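Local coordinates for Mgp-operon protein 3 (Mycoplasma pneumoniae, PDB 6RJ1) that acts in cell adhesion as the P40/P90 surface protein, whose extracellular region probably recognises sugars on the host cell, at residues 867-872 with 882-887; 769-774 with 847-852; 925-930 with 942-947; 359-364 with 873-878; 888-893 with 918-923. One frame throughout, in Å; residues are numbered along the deposited sequence.

How the contacts relate
From the N terminus, residues 359-364 come first, and they find their partner only at 873-878: contact 4 closes a loop of some 500 residues. Contact 2, where 769-774 meets 847-852, lies wholly within that loop. Contact 1 (867-872 with 882-887) crosses contact 4, because 873-878 runs between its two segments. Contact 5 (888-893 with 918-923) and contact 3 (925-930 with 942-947) then follow in series. Contacts 1, 2 and 5 reach one antiparallel sheet, through strands 851-857, 862-868 and 888-896; contact 3 pairs the first two strands of the neighbouring four-strand sheet, which packs against contact 5 through Y888 and I922. Contact 4 ties the loop between strands 862-868 and 888-896 to helix 360-365.

Contact 1 of 5, residues 867-872 with 882-887; sequences FDNGEK and VKNRKG
N869 and G887 face each other at the base of the long loop that joins strands 862-868 and 888-896, neighbours in an antiparallel sheet. The first strand runs out into an Asx turn, D868 OD1 accepting from G870 N, and a short 3-10 segment follows.

The tight part is a set of hydrogen bonds to backbone carbonyls, one from a backbone N and the rest from side chains. N869 N donates to G887 O (3.1 Å), while N869 ND2 reaches K886 O at 2.9 Å in an almost straight bond (176°), with the acceptor in the amide plane. Asparagine suits the place because its short amide can reach across to the returning loop while the backbone pairs too. G887, with phi 117°, adopts a backbone conformation that glycine takes easily, and its lack of a side chain lets the amide of N869 lie close.

R885 bends at chi3 (77°), which swings NE round to K872; NE and NH2 then grip K872 O side-on, at 2.9 Å and 2.8 Å, the oxygen lying in the guanidinium plane. The side chain of K872 reaches back to the returning segment, its CD resting against V882 CG1 (4.0 Å).

On the solvent side the packing is loose. The chains of K883 and K886 leave the backbone away from the opposite segment, as suits long charged groups at the surface; K886 makes a long, weak ion pair with D928. By contrast, the carbonyl of N884, between these two lysines in sequence, is firmly held: K872 NZ donates a hydrogen bond to N884 O at 2.8 Å, nearly in line with the C=O bond.

Contact 2 of 5, residues 769-774 with 847-852; sequences DGFANS and DLTTLK
The backbones of D769-G770 and D847-L848 meet through one hydrogen bond, L848 N to D769 O (3.1 Å, 157°), with the donor above the carbonyl plane and the CA of D847 making a C-H...O contact to the same oxygen at 3.4 Å.

G770, at phi 95°, has a conformation natural to glycine, and the carboxylate of D847 lies close against its CA, OD1 coming to 3.4 Å. A residue without a side chain allows this close approach. D847 itself is held by its own segment. Its CG is anti to the backbone N (chi1 -162°), and OD1 receives both T849 N, forming an Asx turn, and T849 OG1 (2.7 Å), the two donors arriving from the same face of the carboxylate. D847 O likewise takes T850 N and T850 OG1. Aspartate and two threonines thus knit a compact turn in which D847 OD1 and O each take two donors.

With its hydroxyl so engaged, T849 offers its methyl to the contact: CG2 touches the far end of the F771 ring, 3.5 Å from CZ, the two side chains running antiparallel as they pass. D769 brings its carboxylate past the leucine, OD2 standing 4.1 Å from L848 CD1, but its main partner is R806, with which it forms a salt bridge.

F771 also packs edge-to-face with F778. The turn at 847-850 leads directly into strand 851-857, paired with strand 862-868, while the loop of 769-774 runs on past helix 176-179 towards strand 779-786.

Contact 3 of 5, residues 925-930 with 942-947; sequences SQDDLT and VITKDQ
D928 and K945 form an antiparallel hydrogen-bonded pair, with D928 N donating to K945 O at 3.2 Å and K945 N returning to D928 O at 2.7 Å, a bond nearly in line with that carbonyl. Two residues on, T930 N donates a hydrogen bond to I943 O (2.8 Å) from above the carbonyl plane. Between these bonds, L929 and T944 make a non-hydrogen-bonded pair.

Side-chain packing follows on both faces. L929 CG is anti to the backbone N (chi1 178°), and its branch CD1 reaches V942 CG1 at 3.6 Å, the two side chains crossing at about a right angle; L929, V942 and T944 all rest on Y888, so leucine and valine, with the methyl-bearing threonine, suit this buried face. These are the two strands of a beta hairpin, 928-933 and 939-945, which form one side of an antiparallel four-strand sheet. On the other face T930 and I943 meet at their beta carbons, and the aliphatic part of K945 passes across T930, whose OG1 lies 3.3 Å from K945 CG. Threonine suits the spot: CB packs on I943 while the hydroxyl lies by the methylenes of the lysine.

Charged groups gather where the strands end. D927 sets CG against the methyl CG2 of T944 (3.5 Å), and D927 OD1 comes within 3.8 Å of D946 OD2, the carboxylate planes being 84° apart. Such a pair would probably repel somewhat; K952 offers D927 OD2 a long, weak ion pair.

Contact 4 of 5, residues 359-364 with 873-878; sequences TAQALH and PTYDGK
Q361 packs against T874 and Y875 and buries more surface here than any other residue. No direct hydrogen bond joins segments 359-364 and 873-878, so packing does most of the work. Q361 CG approaches T874 OG1 at 3.4 Å, the two side chains crossing at about a right angle. The glutamine bends at chi2 (92°), which carries CD over to Y875, and its NE2 sits 3.5 Å from Y875 CD1, with amide and ring planes 36° apart. A flexible glutamine suits the place because its methylenes pack while its amide end still finds a polar partner: OE1 accepts from Q879 NE2.

Contacts of apolar side-chain atoms are small. P873 sets its ring against the helix, CB standing 3.6 Å from Q361 O and CG 4.2 Å from A362 CB; alanine's single methyl allows the compact proline ring to settle near the helix backbone. T359 CG2 touches G877 CA at 4.0 Å, while T359 OG1 hydrogen-bonds to V238 O beyond the contact.

One water provides a polar link. It donates to Y875 O (2.7 Å) and has weak bonds with A362 N and Q361 OE1.

T359 holds the N-cap position without a capping bond from its side chain, and the whole is typical of an irregular loop, here the one between strands 862-868 and 888-896, packed on the first turn of a helix, 360-365.

Contact 5 of 5, residues 888-893 with 918-923; sequences YAVITV and VQNGIA
A beta bulge divides the pairing of strand 888-896 with its neighbour: A889 faces A923 and I891 faces Q919, so the register shifts by two where the second segment turns a corner at G921. Beyond the bulge regular antiparallel bonding holds, T892 N to V918 O at 2.8 Å and V918 N back to T892 O. N920 N then donates to V890 O (3.1 Å), whereas V890 N makes just a weak bond to I922 O.

N920 organises the corner. Its CG sits over the backbone, flanked by N and C (chi1 59°), and from there the two ends of the amide serve different segments. ND2 donates to T892 OG1 at 2.8 Å (164°), the hydroxyl lying in the amide plane; OD1 accepts from I922 N at 3.0 Å, forming an Asx turn round G921. Glycine readily takes the phi of 114° found there, and asparagine suits the place because its OD1 closes the turn while its ND2 bonds to the facing strand.

Beyond the corner apolar groups meet. V890 and I922 run alongside each other in the same direction, their CG2 atoms 3.8 Å apart, and I922 CG2 also touches Y888 CE2 at the ring edge (3.7 Å).

T892 OG1 has a second hydrogen bond, with G961 O. Strand 862-868 pairs along the other edge of strand 888-896, and I922 projects onto V942 of strand 939-945 in the adjoining sheet.

Contact 1 of 5, residues 867-872 with 882-887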
# COMPACT_ATOMS: atom_id res chain seq x y z
N PHE A 867 -3.73 -19.47 -0.33
CA PHE A 867 -2.32 -19.12 -0.28
C PHE A 867 -1.49 -20.21 -0.92
O PHE A 867 -1.59 -21.37 -0.54
CB PHE A 867 -1.89 -18.91 1.18
CG PHE A 867 -2.50 -17.67 1.79
CD1 PHE A 867 -1.85 -16.45 1.70
CD2 PHE A 867 -3.72 -17.73 2.46
CE1 PHE A 867 -2.41 -15.30 2.25
CE2 PHE A 867 -4.27 -16.58 3.01
CZ PHE A 867 -3.62 -15.37 2.89
N ASP A 868 -0.66 -19.84 -1.89
CA ASP A 868 0.18 -20.75 -2.66
C ASP A 868 1.65 -20.50 -2.32
O ASP A 868 2.14 -19.41 -2.57
CB ASP A 868 -0.08 -20.50 -4.16
CG ASP A 868 0.37 -21.57 -5.14
OD1 ASP A 868 1.36 -22.28 -4.85
OD2 ASP A 868 -0.26 -21.68 -6.23
N ASN A 869 2.35 -21.52 -1.77
CA ASN A 869 3.78 -21.45 -1.42
C ASN A 869 4.71 -21.24 -2.63
O ASN A 869 5.82 -20.74 -2.46
CB ASN A 869 4.20 -22.67 -0.61
CG ASN A 869 3.68 -22.69 0.81
OD1 ASN A 869 3.16 -21.70 1.33
ND2 ASN A 869 3.82 -23.82 1.48
N GLY A 870 4.23 -21.58 -3.83
CA GLY A 870 4.95 -21.40 -5.09
C GLY A 870 5.10 -19.95 -5.50
O GLY A 870 5.91 -19.62 -6.37
N GLU A 871 4.31 -19.07 -4.85
CA GLU A 871 4.33 -17.62 -5.06
C GLU A 871 5.49 -16.95 -4.31
O GLU A 871 5.68 -15.74 -4.46
CB GLU A 871 2.96 -17.01 -4.68
CG GLU A 871 2.22 -16.38 -5.85
CD GLU A 871 1.65 -17.33 -6.89
OE1 GLU A 871 0.89 -18.25 -6.53
OE2 GLU A 871 1.97 -17.13 -8.09
N LYS A 872 6.28 -17.71 -3.53
CA LYS A 872 7.46 -17.23 -2.79
C LYS A 872 8.64 -16.99 -3.76
O LYS A 872 8.70 -17.69 -4.78
CB LYS A 872 7.91 -18.29 -1.76
CG LYS A 872 7.13 -18.29 -0.47
CD LYS A 872 7.74 -19.26 0.53
CE LYS A 872 6.93 -19.38 1.79
NZ LYS A 872 6.21 -20.67 1.86
N VAL A 882 15.09 -20.80 -1.35
CA VAL A 882 14.01 -20.61 -0.38
C VAL A 882 13.37 -21.94 0.02
O VAL A 882 13.01 -22.76 -0.84
CB VAL A 882 13.00 -19.53 -0.85
CG1 VAL A 882 11.73 -19.51 -0.00
CG2 VAL A 882 13.65 -18.16 -0.85
N LYS A 883 13.27 -22.15 1.35
CA LYS A 883 12.66 -23.32 1.97
C LYS A 883 11.12 -23.25 1.84
O LYS A 883 10.53 -22.17 1.96
CB LYS A 883 13.07 -23.39 3.46
CG LYS A 883 12.84 -24.74 4.13
CD LYS A 883 13.14 -24.69 5.63
CE LYS A 883 12.71 -25.94 6.36
NZ LYS A 883 12.91 -25.83 7.83
N ASN A 884 10.50 -24.41 1.59
CA ASN A 884 9.06 -24.64 1.43
C ASN A 884 8.38 -23.71 0.41
O ASN A 884 7.56 -22.87 0.77
CB ASN A 884 8.32 -24.64 2.78
CG ASN A 884 7.70 -25.99 3.10
OD1 ASN A 884 8.18 -26.73 3.96
ND2 ASN A 884 6.63 -26.35 2.38
N ARG A 885 8.72 -23.92 -0.87
CA ARG A 885 8.11 -23.21 -2.01
C ARG A 885 7.07 -24.18 -2.61
O ARG A 885 6.57 -23.99 -3.72
CB ARG A 885 9.17 -22.84 -3.05
CG ARG A 885 10.07 -21.68 -2.65
CD ARG A 885 10.83 -21.14 -3.84
NE ARG A 885 9.97 -20.30 -4.68
CZ ARG A 885 9.48 -20.66 -5.86
NH1 ARG A 885 9.76 -21.85 -6.37
NH2 ARG A 885 8.70 -19.83 -6.54
N LYS A 886 6.75 -25.22 -1.82
CA LYS A 886 5.82 -26.28 -2.13
C LYS A 886 4.71 -26.27 -1.09
O LYS A 886 4.97 -26.14 0.11
CB LYS A 886 6.55 -27.63 -2.07
CG LYS A 886 6.02 -28.66 -3.04
CD LYS A 886 7.16 -29.45 -3.66
CE LYS A 886 7.37 -29.10 -5.12
NZ LYS A 886 7.73 -27.67 -5.33
N GLY A 887 3.48 -26.40 -1.56
CA GLY A 887 2.33 -26.42 -0.68
C GLY A 887 1.35 -25.29 -0.87
O GLY A 887 1.51 -24.46 -1.77

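Contact 2 of 5, residues 769-774 with 847-852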
# COMPACT_ATOMS: atom_id res chain seq x y z
N ASP A 769 4.97 -14.45 9.12
CA ASP A 769 3.96 -14.17 8.09
C ASP A 769 4.54 -13.77 6.72
O ASP A 769 3.84 -13.19 5.88
CB ASP A 769 2.96 -13.12 8.61
CG ASP A 769 3.53 -11.74 8.92
OD1 ASP A 769 4.76 -11.63 9.14
OD2 ASP A 769 2.74 -10.78 8.97
N GLY A 770 5.80 -14.14 6.49
CA GLY A 770 6.49 -13.91 5.23
C GLY A 770 7.33 -12.66 5.13
O GLY A 770 7.78 -12.32 4.03
N PHE A 771 7.57 -11.96 6.25
CA PHE A 771 8.37 -10.74 6.26
C PHE A 771 9.49 -10.81 7.29
O PHE A 771 9.22 -11.16 8.44
CB PHE A 771 7.50 -9.52 6.55
CG PHE A 771 6.39 -9.25 5.56
CD1 PHE A 771 6.65 -8.61 4.35
CD2 PHE A 771 5.07 -9.58 5.87
CE1 PHE A 771 5.61 -8.32 3.46
CE2 PHE A 771 4.04 -9.29 4.97
CZ PHE A 771 4.31 -8.65 3.78
N ALA A 772 10.72 -10.43 6.89
CA ALA A 772 11.89 -10.39 7.78
C ALA A 772 11.77 -9.23 8.78
O ALA A 772 12.43 -9.25 9.82
CB ALA A 772 13.17 -10.27 6.98
N ASN A 773 10.93 -8.22 8.46
CA ASN A 773 10.68 -7.06 9.32
C ASN A 773 9.41 -7.28 10.15
O ASN A 773 8.52 -8.03 9.74
CB ASN A 773 10.58 -5.77 8.48
CG ASN A 773 9.20 -5.48 7.95
OD1 ASN A 773 8.39 -4.81 8.60
ND2 ASN A 773 8.88 -5.99 6.77
N SER A 774 9.31 -6.58 11.30
CA SER A 774 8.15 -6.60 12.21
C SER A 774 7.73 -5.16 12.48
O SER A 774 7.21 -4.84 13.55
CB SER A 774 8.53 -7.30 13.52
OG SER A 774 9.58 -6.59 14.16
N ASP A 847 2.10 -17.10 5.07
CA ASP A 847 2.80 -16.06 4.29
C ASP A 847 1.76 -15.24 3.55
O ASP A 847 1.15 -15.73 2.60
CB ASP A 847 3.77 -16.71 3.29
CG ASP A 847 4.84 -15.79 2.74
OD1 ASP A 847 4.53 -14.60 2.51
OD2 ASP A 847 5.97 -16.26 2.53
N LEU A 848 1.55 -13.99 4.00
CA LEU A 848 0.54 -13.11 3.40
C LEU A 848 0.91 -12.62 1.98
O LEU A 848 0.03 -12.14 1.27
CB LEU A 848 0.21 -11.93 4.32
CG LEU A 848 -0.43 -12.25 5.67
CD1 LEU A 848 -0.57 -10.99 6.52
CD2 LEU A 848 -1.78 -12.96 5.50
N THR A 849 2.18 -12.76 1.57
CA THR A 849 2.64 -12.33 0.24
C THR A 849 2.32 -13.39 -0.82
O THR A 849 2.43 -13.11 -2.02
CB THR A 849 4.16 -12.02 0.24
OG1 THR A 849 4.93 -13.24 0.23
CG2 THR A 849 4.59 -11.13 1.39
N THR A 850 1.94 -14.62 -0.39
CA THR A 850 1.69 -15.75 -1.28
C THR A 850 0.21 -15.95 -1.66
O THR A 850 -0.12 -16.98 -2.25
CB THR A 850 2.28 -17.03 -0.70
OG1 THR A 850 1.63 -17.34 0.53
CG2 THR A 850 3.78 -16.96 -0.53
N LEU A 851 -0.66 -14.97 -1.36
CA LEU A 851 -2.09 -15.06 -1.68
C LEU A 851 -2.31 -15.25 -3.17
O LEU A 851 -1.87 -14.43 -3.97
CB LEU A 851 -2.88 -13.86 -1.14
CG LEU A 851 -4.38 -13.83 -1.48
CD1 LEU A 851 -5.18 -14.69 -0.53
CD2 LEU A 851 -4.89 -12.44 -1.47
N LYS A 852 -2.97 -16.35 -3.54
CA LYS A 852 -3.22 -16.60 -4.95
C LYS A 852 -4.68 -16.34 -5.31
O LYS A 852 -4.94 -15.91 -6.43
CB LYS A 852 -2.70 -17.99 -5.38
CG LYS A 852 -3.74 -19.09 -5.55
CD LYS A 852 -3.66 -19.66 -6.95
CE LYS A 852 -4.22 -21.06 -7.06
NZ LYS A 852 -3.84 -21.69 -8.35

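Contact 3 of 5, residues 925-930 with 942-947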
# COMPACT_ATOMS: atom_id res chain seq x y z
N SER A 925 2.16 -28.99 2.54
CA SER A 925 3.51 -28.46 2.41
C SER A 925 4.28 -29.33 1.40
O SER A 925 5.47 -29.11 1.18
CB SER A 925 4.21 -28.46 3.77
OG SER A 925 4.24 -29.77 4.32
N GLN A 926 3.60 -30.29 0.76
CA GLN A 926 4.25 -31.18 -0.18
C GLN A 926 3.76 -31.06 -1.62
O GLN A 926 4.33 -31.72 -2.49
CB GLN A 926 4.15 -32.64 0.32
CG GLN A 926 5.29 -33.07 1.26
CD GLN A 926 5.26 -32.39 2.62
OE1 GLN A 926 6.09 -31.52 2.92
NE2 GLN A 926 4.31 -32.76 3.46
N ASP A 927 2.73 -30.25 -1.90
CA ASP A 927 2.23 -30.24 -3.27
C ASP A 927 1.97 -28.88 -3.90
O ASP A 927 1.77 -27.90 -3.19
CB ASP A 927 0.95 -31.09 -3.35
CG ASP A 927 1.17 -32.59 -3.35
OD1 ASP A 927 2.11 -33.05 -4.04
OD2 ASP A 927 0.39 -33.30 -2.69
N ASP A 928 1.95 -28.84 -5.24
CA ASP A 928 1.67 -27.62 -5.99
C ASP A 928 0.20 -27.56 -6.35
O ASP A 928 -0.31 -28.46 -7.00
CB ASP A 928 2.57 -27.50 -7.23
CG ASP A 928 4.02 -27.29 -6.88
OD1 ASP A 928 4.33 -26.25 -6.23
OD2 ASP A 928 4.85 -28.15 -7.24
N LEU A 929 -0.48 -26.51 -5.90
CA LEU A 929 -1.91 -26.34 -6.10
C LEU A 929 -2.33 -25.82 -7.48
O LEU A 929 -1.86 -24.77 -7.92
CB LEU A 929 -2.44 -25.44 -4.98
CG LEU A 929 -3.92 -25.10 -5.02
CD1 LEU A 929 -4.75 -26.18 -4.36
CD2 LEU A 929 -4.15 -23.79 -4.36
N THR A 930 -3.27 -26.54 -8.14
CA THR A 930 -3.87 -26.14 -9.42
C THR A 930 -5.05 -25.19 -9.12
O THR A 930 -5.28 -24.22 -9.85
CB THR A 930 -4.32 -27.38 -10.20
OG1 THR A 930 -3.20 -28.24 -10.39
CG2 THR A 930 -4.93 -27.05 -11.55
N VAL A 942 -9.77 -30.18 -4.14
CA VAL A 942 -8.46 -29.53 -4.14
C VAL A 942 -7.56 -30.23 -5.18
O VAL A 942 -7.12 -31.37 -4.96
CB VAL A 942 -7.88 -29.49 -2.69
CG1 VAL A 942 -6.50 -28.84 -2.65
CG2 VAL A 942 -8.84 -28.77 -1.75
N ILE A 943 -7.34 -29.55 -6.32
CA ILE A 943 -6.53 -30.04 -7.45
C ILE A 943 -5.05 -29.74 -7.18
O ILE A 943 -4.68 -28.62 -6.82
CB ILE A 943 -6.98 -29.54 -8.85
CG1 ILE A 943 -8.52 -29.23 -8.96
CG2 ILE A 943 -6.52 -30.48 -9.95
CD1 ILE A 943 -9.58 -30.33 -8.65
N THR A 944 -4.20 -30.76 -7.40
CA THR A 944 -2.78 -30.72 -7.11
C THR A 944 -1.92 -31.31 -8.25
O THR A 944 -2.35 -32.21 -8.97
CB THR A 944 -2.60 -31.42 -5.74
OG1 THR A 944 -2.49 -30.42 -4.72
CG2 THR A 944 -1.43 -32.40 -5.68
N LYS A 945 -0.70 -30.79 -8.38
CA LYS A 945 0.35 -31.18 -9.32
C LYS A 945 1.58 -31.64 -8.54
O LYS A 945 1.83 -31.18 -7.42
CB LYS A 945 0.75 -29.99 -10.21
CG LYS A 945 -0.29 -29.56 -11.23
CD LYS A 945 0.14 -28.29 -11.99
CE LYS A 945 -0.16 -27.00 -11.26
NZ LYS A 945 0.12 -25.81 -12.12
N ASP A 946 2.37 -32.52 -9.16
CA ASP A 946 3.63 -33.08 -8.64
C ASP A 946 4.40 -33.53 -9.89
O ASP A 946 5.59 -33.24 -10.04
CB ASP A 946 3.31 -34.28 -7.71
CG ASP A 946 4.52 -35.02 -7.15
OD1 ASP A 946 5.04 -35.92 -7.85
OD2 ASP A 946 4.92 -34.72 -6.00
N GLN A 947 3.67 -34.21 -10.79
CA GLN A 947 4.01 -34.80 -12.08
C GLN A 947 2.69 -35.43 -12.61
O GLN A 947 2.64 -35.93 -13.74
CB GLN A 947 5.19 -35.83 -11.95
CG GLN A 947 4.90 -37.30 -12.28
CD GLN A 947 4.31 -38.09 -11.13
OE1 GLN A 947 3.36 -37.67 -10.46
NE2 GLN A 947 4.85 -39.27 -10.90

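Contact 4 of 5, residues 359-364 with 873-878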
# COMPACT_ATOMS: atom_id res chain seq x y z
N THR A 359 18.33 -8.85 -3.50
CA THR A 359 16.91 -9.21 -3.45
C THR A 359 16.27 -9.24 -4.84
O THR A 359 15.07 -8.99 -4.98
CB THR A 359 16.17 -8.31 -2.46
OG1 THR A 359 16.46 -6.94 -2.76
CG2 THR A 359 16.52 -8.62 -1.00
N ALA A 360 17.07 -9.60 -5.87
CA ALA A 360 16.64 -9.68 -7.27
C ALA A 360 15.39 -10.54 -7.49
O ALA A 360 14.43 -10.07 -8.12
CB ALA A 360 17.78 -10.19 -8.14
N GLN A 361 15.38 -11.78 -6.93
CA GLN A 361 14.27 -12.73 -7.07
C GLN A 361 13.04 -12.32 -6.29
O GLN A 361 11.92 -12.68 -6.68
CB GLN A 361 14.70 -14.16 -6.73
CG GLN A 361 15.89 -14.66 -7.55
CD GLN A 361 17.24 -14.41 -6.89
OE1 GLN A 361 17.41 -13.51 -6.05
NE2 GLN A 361 18.23 -15.20 -7.26
N ALA A 362 13.23 -11.56 -5.20
CA ALA A 362 12.15 -11.04 -4.37
C ALA A 362 11.43 -9.94 -5.14
O ALA A 362 10.20 -9.95 -5.19
CB ALA A 362 12.68 -10.51 -3.05
N LEU A 363 12.20 -9.05 -5.81
CA LEU A 363 11.68 -7.95 -6.63
C LEU A 363 10.92 -8.45 -7.84
O LEU A 363 9.80 -8.00 -8.07
CB LEU A 363 12.80 -6.99 -7.06
CG LEU A 363 13.51 -6.21 -5.96
CD1 LEU A 363 14.88 -5.76 -6.41
CD2 LEU A 363 12.66 -5.02 -5.47
N HIS A 364 11.49 -9.40 -8.60
CA HIS A 364 10.85 -10.01 -9.77
C HIS A 364 9.44 -10.53 -9.41
O HIS A 364 8.50 -10.35 -10.18
CB HIS A 364 11.73 -11.15 -10.33
CG HIS A 364 11.00 -12.02 -11.31
ND1 HIS A 364 10.78 -11.62 -12.61
CD2 HIS A 364 10.41 -13.23 -11.12
CE1 HIS A 364 10.08 -12.58 -13.18
NE2 HIS A 364 9.83 -13.57 -12.32
N PRO A 873 9.61 -16.09 -3.46
CA PRO A 873 10.77 -15.93 -4.36
C PRO A 873 11.64 -17.18 -4.40
O PRO A 873 11.58 -17.97 -3.46
CB PRO A 873 11.55 -14.75 -3.75
CG PRO A 873 10.59 -14.09 -2.80
CD PRO A 873 9.72 -15.18 -2.29
N THR A 874 12.41 -17.39 -5.48
CA THR A 874 13.26 -18.59 -5.62
C THR A 874 14.47 -18.58 -4.67
O THR A 874 14.85 -19.64 -4.17
CB THR A 874 13.68 -18.83 -7.07
OG1 THR A 874 14.39 -17.69 -7.57
CG2 THR A 874 12.49 -19.17 -7.98
N TYR A 875 15.06 -17.40 -4.43
CA TYR A 875 16.22 -17.22 -3.56
C TYR A 875 16.00 -16.06 -2.59
O TYR A 875 15.32 -15.08 -2.94
CB TYR A 875 17.50 -17.01 -4.37
CG TYR A 875 17.92 -18.23 -5.16
CD1 TYR A 875 17.41 -18.47 -6.43
CD2 TYR A 875 18.84 -19.14 -4.65
CE1 TYR A 875 17.77 -19.61 -7.16
CE2 TYR A 875 19.22 -20.27 -5.37
CZ TYR A 875 18.68 -20.50 -6.62
OH TYR A 875 19.06 -21.62 -7.33
N ASP A 876 16.57 -16.17 -1.37
CA ASP A 876 16.47 -15.13 -0.34
C ASP A 876 17.49 -13.99 -0.56
O ASP A 876 18.23 -14.01 -1.56
CB ASP A 876 16.58 -15.75 1.07
CG ASP A 876 17.89 -16.45 1.41
OD1 ASP A 876 18.92 -16.15 0.77
OD2 ASP A 876 17.89 -17.29 2.34
N GLY A 877 17.55 -13.04 0.38
CA GLY A 877 18.47 -11.90 0.35
C GLY A 877 19.93 -12.30 0.38
O GLY A 877 20.78 -11.60 -0.18
N LYS A 878 20.23 -13.45 1.03
CA LYS A 878 21.58 -14.00 1.13
C LYS A 878 21.87 -15.02 0.01
O LYS A 878 22.82 -15.81 0.10
CB LYS A 878 21.85 -14.54 2.54
CG LYS A 878 22.24 -13.44 3.52
CD LYS A 878 22.21 -13.90 4.98
CE LYS A 878 22.91 -12.93 5.90
NZ LYS A 878 24.38 -13.17 5.95
O HOH W 1 15.72 -12.41 -3.37

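Contact 5 of 5, residues 888-893 with 918-923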
# COMPACT_ATOMS: atom_id res chain seq x y z
N TYR A 888 0.35 -25.27 -0.00
CA TYR A 888 -0.73 -24.30 0.00
C TYR A 888 -1.40 -24.28 1.38
O TYR A 888 -1.25 -25.22 2.15
CB TYR A 888 -1.77 -24.65 -1.09
CG TYR A 888 -2.30 -26.07 -1.02
CD1 TYR A 888 -1.67 -27.11 -1.69
CD2 TYR A 888 -3.44 -26.37 -0.27
CE1 TYR A 888 -2.15 -28.42 -1.61
CE2 TYR A 888 -3.92 -27.67 -0.18
CZ TYR A 888 -3.28 -28.70 -0.86
OH TYR A 888 -3.76 -29.99 -0.76
N ALA A 889 -2.18 -23.23 1.65
CA ALA A 889 -2.95 -23.07 2.88
C ALA A 889 -4.20 -22.26 2.55
O ALA A 889 -4.18 -21.44 1.63
CB ALA A 889 -2.11 -22.37 3.94
N VAL A 890 -5.30 -22.52 3.26
CA VAL A 890 -6.56 -21.81 3.03
C VAL A 890 -7.14 -21.25 4.34
O VAL A 890 -7.26 -21.98 5.34
CB VAL A 890 -7.61 -22.65 2.23
CG1 VAL A 890 -8.78 -21.80 1.76
CG2 VAL A 890 -6.97 -23.36 1.04
N ILE A 891 -7.48 -19.95 4.33
CA ILE A 891 -8.10 -19.26 5.46
C ILE A 891 -9.58 -18.98 5.15
O ILE A 891 -9.92 -18.58 4.04
CB ILE A 891 -7.31 -17.98 5.86
CG1 ILE A 891 -6.05 -18.36 6.67
CG2 ILE A 891 -8.19 -16.96 6.62
CD1 ILE A 891 -5.02 -17.24 6.90
N THR A 892 -10.46 -19.21 6.13
CA THR A 892 -11.88 -18.92 6.01
C THR A 892 -12.19 -17.68 6.84
O THR A 892 -11.77 -17.59 8.00
CB THR A 892 -12.72 -20.13 6.44
OG1 THR A 892 -12.48 -21.18 5.52
CG2 THR A 892 -14.22 -19.84 6.48
N VAL A 893 -12.92 -16.72 6.25
CA VAL A 893 -13.33 -15.52 6.97
C VAL A 893 -14.86 -15.53 7.13
O VAL A 893 -15.58 -15.69 6.16
CB VAL A 893 -12.76 -14.21 6.38
CG1 VAL A 893 -13.26 -13.00 7.15
CG2 VAL A 893 -11.23 -14.23 6.39
N VAL A 918 -9.71 -17.85 10.16
CA VAL A 918 -9.19 -19.13 10.66
C VAL A 918 -8.66 -20.02 9.54
O VAL A 918 -9.26 -20.07 8.46
CB VAL A 918 -10.20 -19.92 11.56
CG1 VAL A 918 -10.22 -19.40 12.99
CG2 VAL A 918 -11.60 -19.96 10.96
N GLN A 919 -7.57 -20.76 9.82
CA GLN A 919 -7.00 -21.77 8.93
C GLN A 919 -8.03 -22.90 8.97
O GLN A 919 -8.27 -23.48 10.03
CB GLN A 919 -5.63 -22.23 9.47
CG GLN A 919 -4.47 -21.71 8.66
CD GLN A 919 -3.65 -22.83 8.06
OE1 GLN A 919 -2.43 -22.91 8.30
NE2 GLN A 919 -4.28 -23.72 7.27
N ASN A 920 -8.72 -23.11 7.85
CA ASN A 920 -9.88 -24.01 7.75
C ASN A 920 -9.61 -25.52 7.69
O ASN A 920 -10.57 -26.28 7.77
CB ASN A 920 -10.74 -23.60 6.55
CG ASN A 920 -10.07 -23.61 5.19
OD1 ASN A 920 -9.16 -24.41 4.89
ND2 ASN A 920 -10.53 -22.74 4.32
N GLY A 921 -8.37 -25.96 7.52
CA GLY A 921 -8.06 -27.38 7.42
C GLY A 921 -7.53 -27.82 6.07
O GLY A 921 -7.00 -28.93 5.94
N ILE A 922 -7.68 -26.96 5.04
CA ILE A 922 -7.15 -27.24 3.71
C ILE A 922 -5.74 -26.66 3.70
O ILE A 922 -5.56 -25.45 3.59
CB ILE A 922 -8.01 -26.70 2.53
CG1 ILE A 922 -9.48 -27.17 2.61
CG2 ILE A 922 -7.36 -27.11 1.20
CD1 ILE A 922 -10.45 -26.51 1.59
N ALA A 923 -4.75 -27.53 3.91
CA ALA A 923 -3.34 -27.16 3.95
C ALA A 923 -2.48 -28.35 3.56
O ALA A 923 -2.90 -29.50 3.71
CB ALA A 923 -2.96 -26.67 5.33